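Local coordinates for protein L-Ala-D/L-Glu epimerase, a muconate lactonizing enzyme (Klebsiella pneumoniae subsp. pneumoniae MGH 78578, PDB 3FCP) that belongs to the enolase superfamily, in the muconate lactonizing enzyme family, and holds a magnesium ion in a barrel-type C-terminal domain, at residues 135-140 / 324-329; 296-301 / 320-325; 7-12 / 79-84. One frame throughout, in Å; residues are numbered along the deposited sequence.

Contact 1: residues 135-140 / 324-329; sequences TALPVL and WGTEMF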
# COMPACT_ATOMS: atom_id res chain seq x y z
N THR A 135 31.60 -18.96 -24.11
CA THR A 135 33.03 -18.80 -23.93
C THR A 135 33.57 -17.58 -24.69
O THR A 135 34.78 -17.33 -24.73
CB THR A 135 33.78 -20.09 -24.35
OG1 THR A 135 35.08 -20.09 -23.76
CG2 THR A 135 33.90 -20.18 -25.85
N ALA A 136 32.65 -16.82 -25.29
CA ALA A 136 32.96 -15.60 -26.02
C ALA A 136 31.88 -14.60 -25.59
O ALA A 136 30.70 -14.81 -25.85
CB ALA A 136 32.89 -15.85 -27.53
N LEU A 137 32.28 -13.53 -24.93
CA LEU A 137 31.31 -12.56 -24.44
C LEU A 137 31.34 -11.21 -25.14
O LEU A 137 32.41 -10.72 -25.51
CB LEU A 137 31.49 -12.35 -22.94
CG LEU A 137 31.09 -13.53 -22.03
CD1 LEU A 137 32.07 -14.67 -22.20
CD2 LEU A 137 31.05 -13.06 -20.59
N PRO A 138 30.16 -10.59 -25.31
CA PRO A 138 30.08 -9.28 -25.96
C PRO A 138 30.62 -8.19 -25.05
O PRO A 138 30.46 -8.23 -23.82
CB PRO A 138 28.59 -9.13 -26.25
CG PRO A 138 27.97 -9.86 -25.09
CD PRO A 138 28.81 -11.10 -24.99
N VAL A 139 31.28 -7.21 -25.65
CA VAL A 139 31.86 -6.09 -24.93
C VAL A 139 31.55 -4.82 -25.72
O VAL A 139 31.96 -4.69 -26.88
CB VAL A 139 33.40 -6.24 -24.81
CG1 VAL A 139 33.98 -5.03 -24.08
CG2 VAL A 139 33.75 -7.52 -24.08
N LEU A 140 30.82 -3.90 -25.12
CA LEU A 140 30.50 -2.66 -25.81
C LEU A 140 31.64 -1.67 -25.62
O LEU A 140 32.63 -1.98 -24.95
CB LEU A 140 29.19 -2.08 -25.27
CG LEU A 140 29.03 -1.88 -23.75
CD1 LEU A 140 29.89 -0.72 -23.27
CD2 LEU A 140 27.55 -1.61 -23.44
N TRP A 324 21.88 -7.63 -21.34
CA TRP A 324 22.49 -6.37 -21.74
C TRP A 324 23.99 -6.42 -22.07
O TRP A 324 24.63 -5.38 -22.21
CB TRP A 324 22.19 -5.32 -20.68
CG TRP A 324 20.71 -5.16 -20.48
CD1 TRP A 324 19.94 -5.77 -19.54
CD2 TRP A 324 19.82 -4.41 -21.31
NE1 TRP A 324 18.61 -5.45 -19.72
CE2 TRP A 324 18.51 -4.61 -20.80
CE3 TRP A 324 19.99 -3.58 -22.43
CZ2 TRP A 324 17.38 -4.01 -21.38
CZ3 TRP A 324 18.86 -2.99 -23.00
CH2 TRP A 324 17.58 -3.21 -22.48
N GLY A 325 24.53 -7.63 -22.20
CA GLY A 325 25.94 -7.78 -22.52
C GLY A 325 26.87 -7.37 -21.39
O GLY A 325 26.48 -7.44 -20.22
N THR A 326 28.09 -6.96 -21.72
CA THR A 326 29.06 -6.53 -20.71
C THR A 326 29.83 -5.31 -21.19
O THR A 326 29.79 -4.95 -22.37
CB THR A 326 30.11 -7.63 -20.40
OG1 THR A 326 31.24 -7.48 -21.27
CG2 THR A 326 29.53 -9.03 -20.59
N GLU A 327 30.53 -4.68 -20.25
CA GLU A 327 31.36 -3.51 -20.54
C GLU A 327 32.79 -3.80 -20.09
O GLU A 327 33.46 -2.95 -19.51
CB GLU A 327 30.81 -2.28 -19.80
CG GLU A 327 30.46 -2.53 -18.34
CD GLU A 327 30.03 -1.27 -17.62
OE1 GLU A 327 29.38 -0.41 -18.25
OE2 GLU A 327 30.32 -1.15 -16.41
N MET A 328 33.27 -5.01 -20.36
CA MET A 328 34.62 -5.38 -19.95
C MET A 328 35.74 -4.98 -20.92
O MET A 328 36.48 -5.83 -21.43
CB MET A 328 34.66 -6.88 -19.64
CG MET A 328 34.55 -7.17 -18.13
SD MET A 328 33.09 -6.50 -17.29
CE MET A 328 33.31 -5.05 -17.29
N PHE A 329 35.86 -3.67 -21.13
CA PHE A 329 36.88 -3.11 -22.03
C PHE A 329 38.03 -2.45 -21.27
O PHE A 329 38.91 -1.83 -21.88
CB PHE A 329 36.22 -2.09 -22.97
CG PHE A 329 35.54 -0.95 -22.25
CD1 PHE A 329 36.29 0.07 -21.68
CD2 PHE A 329 34.15 -0.92 -22.13
CE1 PHE A 329 35.67 1.12 -20.99
CE2 PHE A 329 33.52 0.13 -21.44
CZ PHE A 329 34.28 1.14 -20.88

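Contact 2: residues 296-301 / 320-325; sequences IGLYGG and LPLQWG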
# COMPACT_ATOMS: atom_id res chain seq x y z
N ILE A 296 14.52 -9.43 -12.96
CA ILE A 296 15.40 -8.31 -13.29
C ILE A 296 16.55 -8.78 -14.19
O ILE A 296 17.20 -9.79 -13.90
CB ILE A 296 15.93 -7.67 -11.98
CG1 ILE A 296 14.78 -6.89 -11.31
CG2 ILE A 296 17.14 -6.77 -12.25
CD1 ILE A 296 15.03 -6.53 -9.87
N GLY A 297 16.78 -8.05 -15.28
CA GLY A 297 17.83 -8.40 -16.23
C GLY A 297 19.25 -8.22 -15.72
O GLY A 297 19.48 -7.53 -14.73
N LEU A 298 20.21 -8.82 -16.43
CA LEU A 298 21.61 -8.76 -16.03
C LEU A 298 22.55 -8.08 -17.03
O LEU A 298 22.35 -8.16 -18.24
CB LEU A 298 22.11 -10.19 -15.75
CG LEU A 298 21.27 -11.03 -14.78
CD1 LEU A 298 21.86 -12.44 -14.66
CD2 LEU A 298 21.22 -10.36 -13.42
N TYR A 299 23.58 -7.44 -16.48
CA TYR A 299 24.60 -6.71 -17.24
C TYR A 299 25.95 -6.94 -16.55
O TYR A 299 26.04 -6.87 -15.32
CB TYR A 299 24.27 -5.21 -17.24
CG TYR A 299 25.26 -4.29 -17.92
CD1 TYR A 299 25.43 -4.30 -19.31
CD2 TYR A 299 25.96 -3.32 -17.18
CE1 TYR A 299 26.24 -3.36 -19.94
CE2 TYR A 299 26.77 -2.38 -17.81
CZ TYR A 299 26.90 -2.40 -19.19
OH TYR A 299 27.63 -1.42 -19.81
N GLY A 300 26.99 -7.21 -17.34
CA GLY A 300 28.33 -7.43 -16.80
C GLY A 300 29.09 -6.13 -16.64
O GLY A 300 29.68 -5.63 -17.61
N GLY A 301 29.09 -5.58 -15.43
CA GLY A 301 29.75 -4.30 -15.19
C GLY A 301 31.22 -4.32 -14.84
O GLY A 301 31.78 -5.36 -14.50
N LEU A 320 26.25 -16.84 -16.73
CA LEU A 320 24.91 -16.24 -16.69
C LEU A 320 24.38 -15.70 -18.00
O LEU A 320 25.14 -15.35 -18.89
CB LEU A 320 24.92 -15.07 -15.70
CG LEU A 320 25.43 -15.30 -14.28
CD1 LEU A 320 25.81 -13.96 -13.64
CD2 LEU A 320 24.35 -16.02 -13.48
N PRO A 321 23.04 -15.63 -18.13
CA PRO A 321 22.42 -15.10 -19.35
C PRO A 321 22.44 -13.58 -19.17
O PRO A 321 21.71 -13.05 -18.34
CB PRO A 321 20.99 -15.64 -19.29
CG PRO A 321 21.05 -16.77 -18.28
CD PRO A 321 22.03 -16.26 -17.27
N LEU A 322 23.27 -12.87 -19.92
CA LEU A 322 23.35 -11.43 -19.77
C LEU A 322 22.64 -10.72 -20.92
O LEU A 322 23.22 -10.51 -21.99
CB LEU A 322 24.81 -10.98 -19.68
CG LEU A 322 25.64 -11.62 -18.56
CD1 LEU A 322 27.01 -10.98 -18.53
CD2 LEU A 322 24.96 -11.45 -17.22
N GLN A 323 21.39 -10.34 -20.69
CA GLN A 323 20.60 -9.67 -21.71
C GLN A 323 21.26 -8.39 -22.23
O GLN A 323 21.22 -8.11 -23.43
CB GLN A 323 19.21 -9.34 -21.17
CG GLN A 323 18.34 -8.52 -22.13
CD GLN A 323 16.92 -8.29 -21.60
OE1 GLN A 323 16.58 -8.71 -20.49
NE2 GLN A 323 16.10 -7.62 -22.39
N TRP A 324 21.88 -7.63 -21.34
CA TRP A 324 22.49 -6.37 -21.74
C TRP A 324 23.99 -6.42 -22.07
O TRP A 324 24.63 -5.38 -22.21
CB TRP A 324 22.19 -5.32 -20.68
CG TRP A 324 20.71 -5.16 -20.48
CD1 TRP A 324 19.94 -5.77 -19.54
CD2 TRP A 324 19.82 -4.41 -21.31
NE1 TRP A 324 18.61 -5.45 -19.72
CE2 TRP A 324 18.51 -4.61 -20.80
CE3 TRP A 324 19.99 -3.58 -22.43
CZ2 TRP A 324 17.38 -4.01 -21.38
CZ3 TRP A 324 18.86 -2.99 -23.00
CH2 TRP A 324 17.58 -3.21 -22.48
N GLY A 325 24.53 -7.63 -22.20
CA GLY A 325 25.94 -7.78 -22.52
C GLY A 325 26.87 -7.37 -21.39
O GLY A 325 26.48 -7.44 -20.22
O HOH W 1 19.79 -10.92 -18.18

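Contact 3: residues 7-12 / 79-84; sequences VEQIES and LLKGQP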
# COMPACT_ATOMS: atom_id res chain seq x y z
N VAL A 7 46.25 -21.27 3.37
CA VAL A 7 46.87 -20.07 2.82
C VAL A 7 48.11 -19.78 3.66
O VAL A 7 48.04 -19.63 4.88
CB VAL A 7 45.88 -18.85 2.78
CG1 VAL A 7 44.64 -19.16 3.57
CG2 VAL A 7 46.55 -17.58 3.28
N GLU A 8 49.27 -19.75 3.00
CA GLU A 8 50.52 -19.50 3.71
C GLU A 8 50.93 -18.05 3.66
O GLU A 8 51.48 -17.53 4.62
CB GLU A 8 51.64 -20.38 3.15
CG GLU A 8 51.61 -21.78 3.72
CD GLU A 8 52.96 -22.48 3.67
OE1 GLU A 8 53.15 -23.44 4.45
OE2 GLU A 8 53.83 -22.06 2.86
N GLN A 9 50.67 -17.40 2.54
CA GLN A 9 51.04 -16.01 2.42
C GLN A 9 50.12 -15.24 1.48
O GLN A 9 49.53 -15.80 0.56
CB GLN A 9 52.49 -15.88 1.94
CG GLN A 9 53.01 -14.45 2.01
CD GLN A 9 53.00 -13.91 3.44
OE1 GLN A 9 53.90 -14.19 4.23
NE2 GLN A 9 51.95 -13.15 3.78
N ILE A 10 50.02 -13.94 1.74
CA ILE A 10 49.22 -13.04 0.93
C ILE A 10 50.05 -11.77 0.73
O ILE A 10 50.48 -11.14 1.70
CB ILE A 10 47.87 -12.68 1.63
CG1 ILE A 10 46.97 -13.91 1.70
CG2 ILE A 10 47.17 -11.57 0.86
CD1 ILE A 10 45.64 -13.69 2.43
N GLU A 11 50.28 -11.42 -0.52
CA GLU A 11 51.05 -10.24 -0.88
C GLU A 11 50.11 -9.34 -1.68
O GLU A 11 49.16 -9.82 -2.27
CB GLU A 11 52.23 -10.60 -1.78
CG GLU A 11 53.24 -11.58 -1.21
CD GLU A 11 54.11 -12.19 -2.30
OE1 GLU A 11 53.68 -13.18 -2.92
OE2 GLU A 11 55.22 -11.66 -2.54
N SER A 12 50.39 -8.04 -1.69
CA SER A 12 49.58 -7.10 -2.46
C SER A 12 50.43 -5.89 -2.80
O SER A 12 51.33 -5.51 -2.05
CB SER A 12 48.31 -6.69 -1.71
OG SER A 12 48.59 -5.90 -0.57
N LEU A 79 43.80 -12.55 9.04
CA LEU A 79 42.58 -13.30 9.26
C LEU A 79 42.56 -14.62 8.48
O LEU A 79 42.07 -15.64 8.97
CB LEU A 79 41.37 -12.43 8.85
CG LEU A 79 39.92 -12.93 8.96
CD1 LEU A 79 39.66 -13.96 7.89
CD2 LEU A 79 39.65 -13.51 10.35
N LEU A 80 43.13 -14.61 7.28
CA LEU A 80 43.13 -15.78 6.41
C LEU A 80 44.35 -16.70 6.45
O LEU A 80 44.25 -17.88 6.10
CB LEU A 80 42.88 -15.34 4.96
CG LEU A 80 41.54 -14.62 4.75
CD1 LEU A 80 41.44 -14.11 3.31
CD2 LEU A 80 40.39 -15.58 5.07
N LYS A 81 45.51 -16.19 6.86
CA LYS A 81 46.69 -17.05 6.91
C LYS A 81 46.51 -18.21 7.89
O LYS A 81 46.17 -18.01 9.05
CB LYS A 81 47.92 -16.21 7.25
CG LYS A 81 48.38 -15.34 6.07
CD LYS A 81 49.40 -14.29 6.47
CE LYS A 81 50.70 -14.88 6.95
NZ LYS A 81 51.64 -13.80 7.35
N GLY A 82 46.73 -19.42 7.40
CA GLY A 82 46.57 -20.60 8.24
C GLY A 82 45.25 -21.31 8.00
O GLY A 82 45.07 -22.46 8.41
N GLN A 83 44.32 -20.65 7.31
CA GLN A 83 43.01 -21.23 7.03
C GLN A 83 43.02 -22.09 5.76
O GLN A 83 43.80 -21.85 4.84
CB GLN A 83 41.96 -20.13 6.86
CG GLN A 83 41.74 -19.26 8.09
CD GLN A 83 41.08 -20.03 9.22
OE1 GLN A 83 40.03 -20.64 9.04
NE2 GLN A 83 41.70 -20.00 10.40
N PRO A 84 42.16 -23.12 5.72
CA PRO A 84 42.11 -23.98 4.53
C PRO A 84 41.72 -23.09 3.35
O PRO A 84 40.70 -22.41 3.38
CB PRO A 84 41.03 -24.99 4.88
CG PRO A 84 41.21 -25.15 6.37
CD PRO A 84 41.36 -23.70 6.82

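Contact 1: residues 135-140 / 324-329
T326 meets P138 through its hydroxyl, which donates from OG1 to the carbonyl O of P138 at 2.8 Å, lying in the carbonyl plane. A chi1 of 90°, well past the usual staggered value, turns T326 OG1 toward P138 O; the CG2 methyl also lies near that oxygen. Two residues after P138, L140 N donates to T326 O (3.1 Å, 164° at the hydrogen). The side chains of V139 and T326 cross obliquely, CG2 of V139 passing 3.8 Å from T326 OG1. The other methyl, V139 CG1, stands anti to its backbone N and presses on the turn that follows, 3.6 Å from M328 C and 3.9 Å from F329 CB. L140 runs alongside E327, both pointing the same way, and its CD1 touches E327 CB at 3.9 Å. At the F329 ring, CD2 approaches L140 O at 3.4 Å. M328 centres an inverse gamma turn, and its buried carbonyl O finds no polar partner. The carboxylate of E327 is engaged by K168, Y299 and T302. The contact joins strand 136-143 to a loop after helix 307-317 that also bonds to strand 297-300, an outermost strand of the same sheet, consistent with its helping to close the barrel. L137 and M328 both pack on that helix, V139 touches strand 349-351, L140 reaches Y299 of strand 297-300, and F329 makes an edge-to-face pair with W141.

Contact 2: residues 296-301 / 320-325
L298 and W324 are joined by a backbone bond, W324 N to L298 O at 3.2 Å. Two residues along the strand, G300 N donates to G325 O at 2.9 Å and is almost straight (176°). Residues L322 to G325, which supply both partners, form a type I turn closed by G325 N to L322 O. A water links the two segments beside this: it accepts from L298 N and Q323 N and donates to P321 O, bridging polar groups that do not meet directly. Among the apolar contacts, L298 and L322 cross at about a right angle, and CB of L298 lies only 3.4 Å from L322 CD2, tighter than normal carbon packing. L298 CD1 also reaches L320 CB at 4.2 Å. The Y299 ring presents its edge to W324 O, with CD1 3.2 Å away, while the same CD1 packs on W324 CB at 3.7 Å. Anti to the backbone N (chi1 177°), CG of Y299 starts the ring on this course, and its OH is hydrogen-bonded to E327. Q323 NE2 is hydrogen-bonded to OD2 of D205 of the second subunit, whose A207 packs on W324. Strand 297-300 runs parallel to strand 270-273, on which Y299, L320 and W324 all rest, and L298, L320 and P321 touch helix 283-294.

Contact 3: residues 7-12 / 79-84
V7 and the turn at 80-83 exchange two backbone hydrogen bonds. V7 N donates to Q83 O at 2.9 Å, and G82 N returns a bond to V7 O at 2.8 Å with an angle of 162° at the hydrogen. Both polar atoms of the V7 backbone are thus held by the type II turn from L80 to Q83, where the chain leaves helix 65-80 at K81. K81 CA adds a CA-H...O contact to V7 O, at 3.5 Å. G82 has a positive phi of 101°, a conformation in which a side chain would collide with the carbonyl O of K81.

Farther out, the K81 chain runs beside the strand, and its CE comes 3.6 Å from E8 O. Q9 and K81 lie side by side, pointing the same way, with Q9 NE2 3.6 Å from K81 NZ, a proximity without a hydrogen bond. The Q9 chain bends at chi2 (61°), and its amide NE2 donates to I10 O from above the carbonyl plane. On the buried side of the contact, I10 approaches L80 at a slant, its CD1 meeting L80 CB at 4.1 Å. L80 also packs on L91 and M95 of helix 88-98, and I10 on I72 and T77 of helix 65-80. A classic beta bulge at E8 and Q9, both facing T41 of strand 33-42, interrupts the regular pairing here.

Chemically, the contact divides into a peptide-to-peptide clasp at V7, an exposed aliphatic lysine stem and a buried hydrocarbon patch. Its specific polar linkage across the segments therefore resides in the backbone, tying the start of an edge strand of the N-terminal domain to the end of its helix 65-80.

Contacts 1 and 2 form one continuous region, their centres 9 Å apart, sharing W324 and G325 in a single loop that reaches strands 136-143 and 297-300 of the same sheet. The two are tied by probable hydrogen bonds between E327 OE1 and Y299 OH (2.6 Å) and from E327 N to G300 O (2.9 Å). This junction lies near the magnesium ion bound by N201, D250 and E251: the side chains of E327 and Y299 are about 7 Å and 9 Å from the metal. Contact 3 belongs to the N-terminal domain, its centre about 33 Å from those of contacts 1 and 2, with nearest atoms about 21 Å away.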